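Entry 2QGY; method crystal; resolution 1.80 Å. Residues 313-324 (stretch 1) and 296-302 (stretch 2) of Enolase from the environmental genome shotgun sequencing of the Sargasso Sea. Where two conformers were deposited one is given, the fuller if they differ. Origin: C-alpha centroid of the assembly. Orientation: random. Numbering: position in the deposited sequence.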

ATOM      1  N   ALA A 313       5.530  12.107  18.653  1.00 15.36           N
ATOM      2  CA  ALA A 313       4.145  12.057  18.154  1.00 15.12           C
ATOM      3  C   ALA A 313       3.375  10.932  18.856  1.00 14.58           C
ATOM      4  O   ALA A 313       2.224  11.124  19.304  1.00 14.79           O
ATOM      5  CB  ALA A 313       4.151  11.832  16.645  1.00 15.28           C
ATOM      6  N   MET A 314       4.010   9.775  18.977  1.00 14.55           N
ATOM      7  CA  MET A 314       3.359   8.625  19.600  1.00 13.44           C
ATOM      8  C   MET A 314       2.967   8.973  21.041  1.00 15.02           C
ATOM      9  O   MET A 314       1.839   8.723  21.473  1.00 16.52           O
ATOM     10  CB  MET A 314       4.304   7.405  19.587  1.00 16.18           C
ATOM     11  CG  MET A 314       3.757   6.112  20.307  1.00 14.58           C
ATOM     12  SD  MET A 314       4.898   4.754  20.432  1.00  7.37           S
ATOM     13  CE  MET A 314       6.231   5.476  21.398  1.00 17.81           C
ATOM     14  N   LEU A 315       3.912   9.506  21.797  1.00 14.93           N
ATOM     15  CA  LEU A 315       3.646   9.836  23.199  1.00 16.49           C
ATOM     16  C   LEU A 315       2.532  10.860  23.329  1.00 18.26           C
ATOM     17  O   LEU A 315       1.621  10.710  24.179  1.00 18.85           O
ATOM     18  CB  LEU A 315       4.930  10.298  23.914  1.00 17.06           C
ATOM     19  CG  LEU A 315       6.079   9.293  23.952  1.00 17.19           C
ATOM     20  CD1 LEU A 315       7.261   9.897  24.690  1.00 20.32           C
ATOM     21  CD2 LEU A 315       5.630   7.956  24.608  1.00 18.67           C
ATOM     22  N   HIS A 316       2.563  11.890  22.486  1.00 17.46           N
ATOM     23  CA  HIS A 316       1.482  12.892  22.520  1.00 18.52           C
ATOM     24  C   HIS A 316       0.114  12.249  22.198  1.00 19.23           C
ATOM     25  O   HIS A 316      -0.888  12.518  22.878  1.00 20.36           O
ATOM     26  CB  HIS A 316       1.787  14.049  21.565  1.00 17.79           C
ATOM     27  CG  HIS A 316       2.764  15.048  22.115  1.00 20.81           C
ATOM     28  ND1 HIS A 316       2.398  16.027  23.020  1.00 21.75           N
ATOM     29  CD2 HIS A 316       4.088  15.222  21.885  1.00 20.59           C
ATOM     30  CE1 HIS A 316       3.458  16.764  23.312  1.00 22.82           C
ATOM     31  NE2 HIS A 316       4.499  16.282  22.657  1.00 21.83           N
ATOM     32  N   VAL A 317       0.063  11.368  21.200  1.00 18.19           N
ATOM     33  CA  VAL A 317      -1.193  10.705  20.875  1.00 18.25           C
ATOM     34  C   VAL A 317      -1.646   9.840  22.047  1.00 18.10           C
ATOM     35  O   VAL A 317      -2.801   9.945  22.480  1.00 18.98           O
ATOM     36  CB  VAL A 317      -1.113   9.849  19.582  1.00 18.25           C
ATOM     37  CG1 VAL A 317      -2.365   8.904  19.429  1.00 17.72           C
ATOM     38  CG2 VAL A 317      -1.058  10.756  18.418  1.00 18.67           C
ATOM     39  N   CYS A 318      -0.736   9.015  22.570  1.00 18.63           N
ATOM     40  CA  CYS A 318      -1.078   8.091  23.661  1.00 19.97           C
ATOM     41  C   CYS A 318      -1.585   8.809  24.905  1.00 21.02           C
ATOM     42  O   CYS A 318      -2.482   8.305  25.589  1.00 21.21           O
ATOM     43  CB  CYS A 318       0.098   7.193  24.047  1.00 20.07           C
ATOM     44  SG  CYS A 318       0.444   5.945  22.790  1.00 19.94           S
ATOM     45  N   SER A 319      -1.007   9.976  25.187  1.00 22.05           N
ATOM     46  CA  SER A 319      -1.413  10.780  26.344  1.00 23.39           C
ATOM     47  C   SER A 319      -2.802  11.403  26.198  1.00 23.67           C
ATOM     48  O   SER A 319      -3.401  11.820  27.204  1.00 24.14           O
ATOM     49  CB  SER A 319      -0.370  11.859  26.653  1.00 23.77           C
ATOM     50  OG  SER A 319      -0.479  12.943  25.759  1.00 24.09           O
ATOM     51  N   SER A 320      -3.323  11.371  24.970  1.00 23.35           N
ATOM     52  CA  SER A 320      -4.539  12.088  24.637  0.50 23.62           C
ATOM     53  C   SER A 320      -5.736  11.167  24.404  1.00 23.84           C
ATOM     54  O   SER A 320      -6.841  11.644  24.209  1.00 24.62           O
ATOM     55  CB  SER A 320      -4.316  12.975  23.412  0.50 23.45           C
ATOM     56  OG  SER A 320      -4.467  12.242  22.212  0.50 23.16           O
ATOM     57  N   ILE A 321      -5.523   9.849  24.445  1.00 24.17           N
ATOM     58  CA  ILE A 321      -6.646   8.901  24.240  1.00 24.79           C
ATOM     59  C   ILE A 321      -6.935   8.061  25.504  1.00 25.13           C
ATOM     60  O   ILE A 321      -6.010   7.710  26.227  1.00 24.80           O
ATOM     61  CB  ILE A 321      -6.441   7.986  22.992  1.00 24.31           C
ATOM     62  CG1 ILE A 321      -5.131   7.196  23.121  1.00 23.58           C
ATOM     63  CG2 ILE A 321      -6.447   8.814  21.711  1.00 26.71           C
ATOM     64  CD1 ILE A 321      -4.994   6.008  22.147  1.00 24.70           C
ATOM     65  N   PRO A 322      -8.225   7.742  25.770  1.00 26.05           N
ATOM     66  CA  PRO A 322      -8.569   6.987  26.980  1.00 26.44           C
ATOM     67  C   PRO A 322      -8.293   5.499  26.868  1.00 26.20           C
ATOM     68  O   PRO A 322      -8.237   4.817  27.906  1.00 27.44           O
ATOM     69  CB  PRO A 322     -10.073   7.219  27.123  1.00 27.16           C
ATOM     70  CG  PRO A 322     -10.559   7.415  25.740  1.00 27.36           C
ATOM     71  CD  PRO A 322      -9.422   8.093  24.987  1.00 27.04           C
ATOM     72  N   ASN A 323      -8.094   4.999  25.639  1.00 24.21           N
ATOM     73  CA  ASN A 323      -7.864   3.551  25.413  1.00 22.55           C
ATOM     74  C   ASN A 323      -6.470   3.214  24.861  1.00 22.02           C
ATOM     75  O   ASN A 323      -6.319   2.334  24.016  1.00 21.01           O
ATOM     76  CB  ASN A 323      -8.930   2.952  24.492  1.00 22.76           C
ATOM     77  CG  ASN A 323      -8.862   3.506  23.094  1.00 22.04           C
ATOM     78  OD1 ASN A 323      -8.556   4.683  22.905  1.00 20.44           O
ATOM     79  ND2 ASN A 323      -9.174   2.671  22.097  1.00 18.85           N
ATOM     80  N   SER A 324      -5.454   3.940  25.317  1.00 20.93           N
ATOM     81  CA  SER A 324      -4.086   3.619  24.966  0.50 21.06           C
ATOM     82  C   SER A 324      -3.628   2.383  25.736  1.00 21.19           C
ATOM     83  O   SER A 324      -3.966   2.217  26.926  1.00 21.61           O
ATOM     84  CB  SER A 324      -3.181   4.795  25.315  0.50 20.95           C
ATOM     85  OG  SER A 324      -3.135   4.967  26.717  0.50 20.58           O
TER
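Stretch 2 (296-302) GIFISPH

Stretch 2 is largely extended, with Phe298 and Ile299 in strand conformation, and it runs from the loop that follows the helix of stretch 1 back along the helix itself: Phe298 lies beside Asn323, Ile299 beside Ser324, and Pro301 beside Met314.

Polar pairing is concentrated at Asn323. Asn323 ND2 donates to Ile297 O at 2.8 Å, and the backbone Asn323 O accepts from Ile299 N at 2.9 Å; both bonds are nearly straight. Asn323 ND2 is also hydrogen-bonded elsewhere in the structure. Asparagine suits this place because its side-chain amide can donate to Ile297 O while its backbone carbonyl accepts from Ile299 N, and Ser324 and Ile299 form a single bridge alongside. Two CA-H...O contacts supplement the pairing, Phe298 CA to Asn323 O at 3.3 Å and Ser324 CA to Ile299 O at 3.4 Å. The exposed Phe298 ring meets Ser324 O at its edge, Phe298 CD1 to Ser324 O 3.9 Å.

Towards the helix the contact becomes apolar. Ile321 CD1 packs on Ile299 CB at 4.0 Å, while Pro301 places CD 3.5 Å from Cys318 SG and CB 3.8 Å from Met314 CG. Proline has no amide hydrogen to satisfy, which suits this buried apolar setting. Within stretch 1, Cys318 N donates to Met314 O (2.8 Å) and Ser320 OG to Val317 O (2.9 Å).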

ATOM      1  N   GLY A 296     -14.387  -1.583  22.899  1.00 21.53           N
ATOM      2  CA  GLY A 296     -13.587  -2.303  23.875  1.00 21.18           C
ATOM      3  C   GLY A 296     -12.190  -2.705  23.429  1.00 20.29           C
ATOM      4  O   GLY A 296     -11.582  -3.582  24.036  1.00 19.23           O
ATOM      5  N   ILE A 297     -11.684  -2.032  22.393  1.00 19.82           N
ATOM      6  CA  ILE A 297     -10.374  -2.349  21.800  1.00 18.88           C
ATOM      7  C   ILE A 297      -9.388  -1.230  22.168  1.00 19.83           C
ATOM      8  O   ILE A 297      -9.752  -0.053  22.176  1.00 19.01           O
ATOM      9  CB  ILE A 297     -10.527  -2.486  20.260  1.00 19.11           C
ATOM     10  CG1 ILE A 297     -11.366  -3.743  19.950  1.00 17.14           C
ATOM     11  CG2 ILE A 297      -9.129  -2.473  19.553  1.00 17.24           C
ATOM     12  CD1 ILE A 297     -11.802  -3.904  18.508  1.00 20.61           C
ATOM     13  N   PHE A 298      -8.163  -1.602  22.521  1.00 19.35           N
ATOM     14  CA  PHE A 298      -7.135  -0.629  22.885  1.00 20.17           C
ATOM     15  C   PHE A 298      -6.188  -0.390  21.718  1.00 19.02           C
ATOM     16  O   PHE A 298      -6.147  -1.169  20.785  1.00 17.55           O
ATOM     17  CB  PHE A 298      -6.357  -1.128  24.088  1.00 21.00           C
ATOM     18  CG  PHE A 298      -7.176  -1.134  25.353  1.00 24.22           C
ATOM     19  CD1 PHE A 298      -7.036  -0.117  26.284  1.00 24.81           C
ATOM     20  CD2 PHE A 298      -8.119  -2.143  25.580  1.00 27.79           C
ATOM     21  CE1 PHE A 298      -7.812  -0.106  27.440  1.00 26.75           C
ATOM     22  CE2 PHE A 298      -8.904  -2.146  26.737  1.00 28.60           C
ATOM     23  CZ  PHE A 298      -8.749  -1.117  27.663  1.00 28.37           C
ATOM     24  N   ILE A 299      -5.438   0.698  21.808  1.00 18.09           N
ATOM     25  CA  ILE A 299      -4.467   1.085  20.784  1.00 17.65           C
ATOM     26  C   ILE A 299      -3.062   1.142  21.384  1.00 17.81           C
ATOM     27  O   ILE A 299      -2.823   1.819  22.372  1.00 18.53           O
ATOM     28  CB  ILE A 299      -4.797   2.482  20.209  1.00 17.94           C
ATOM     29  CG1 ILE A 299      -6.226   2.526  19.625  1.00 17.65           C
ATOM     30  CG2 ILE A 299      -3.771   2.881  19.126  1.00 17.38           C
ATOM     31  CD1 ILE A 299      -6.475   1.563  18.415  1.00 19.76           C
ATOM     32  N   SER A 300      -2.131   0.429  20.774  1.00 17.78           N
ATOM     33  CA  SER A 300      -0.745   0.468  21.212  1.00 16.16           C
ATOM     34  C   SER A 300       0.026   0.809  19.962  1.00 16.57           C
ATOM     35  O   SER A 300       0.333  -0.057  19.186  1.00 15.81           O
ATOM     36  CB  SER A 300      -0.312  -0.923  21.678  1.00 16.43           C
ATOM     37  OG  SER A 300       1.078  -0.935  22.010  1.00 18.47           O
ATOM     38  N   PRO A 301       0.314   2.092  19.724  1.00 16.15           N
ATOM     39  CA  PRO A 301       1.009   2.370  18.468  1.00 15.88           C
ATOM     40  C   PRO A 301       2.347   1.645  18.310  1.00 16.23           C
ATOM     41  O   PRO A 301       3.123   1.491  19.284  1.00 16.89           O
ATOM     42  CB  PRO A 301       1.214   3.892  18.511  1.00 16.61           C
ATOM     43  CG  PRO A 301       0.113   4.381  19.437  1.00 16.63           C
ATOM     44  CD  PRO A 301       0.086   3.308  20.524  1.00 17.94           C
ATOM     45  N   HIS A 302       2.611   1.200  17.086  1.00 15.42           N
ATOM     46  CA  HIS A 302       3.844   0.534  16.769  1.00 14.84           C
ATOM     47  C   HIS A 302       4.797   1.700  16.506  1.00 14.50           C
ATOM     48  O   HIS A 302       4.370   2.755  16.065  1.00 15.01           O
ATOM     49  CB  HIS A 302       3.593  -0.312  15.511  1.00 15.28           C
ATOM     50  CG  HIS A 302       4.813  -0.950  14.896  1.00 17.10           C
ATOM     51  ND1 HIS A 302       5.508  -0.358  13.865  1.00 20.06           N
ATOM     52  CD2 HIS A 302       5.358  -2.182  15.052  1.00 18.66           C
ATOM     53  CE1 HIS A 302       6.466  -1.170  13.447  1.00 20.19           C
ATOM     54  NE2 HIS A 302       6.409  -2.282  14.161  1.00 20.18           N
TER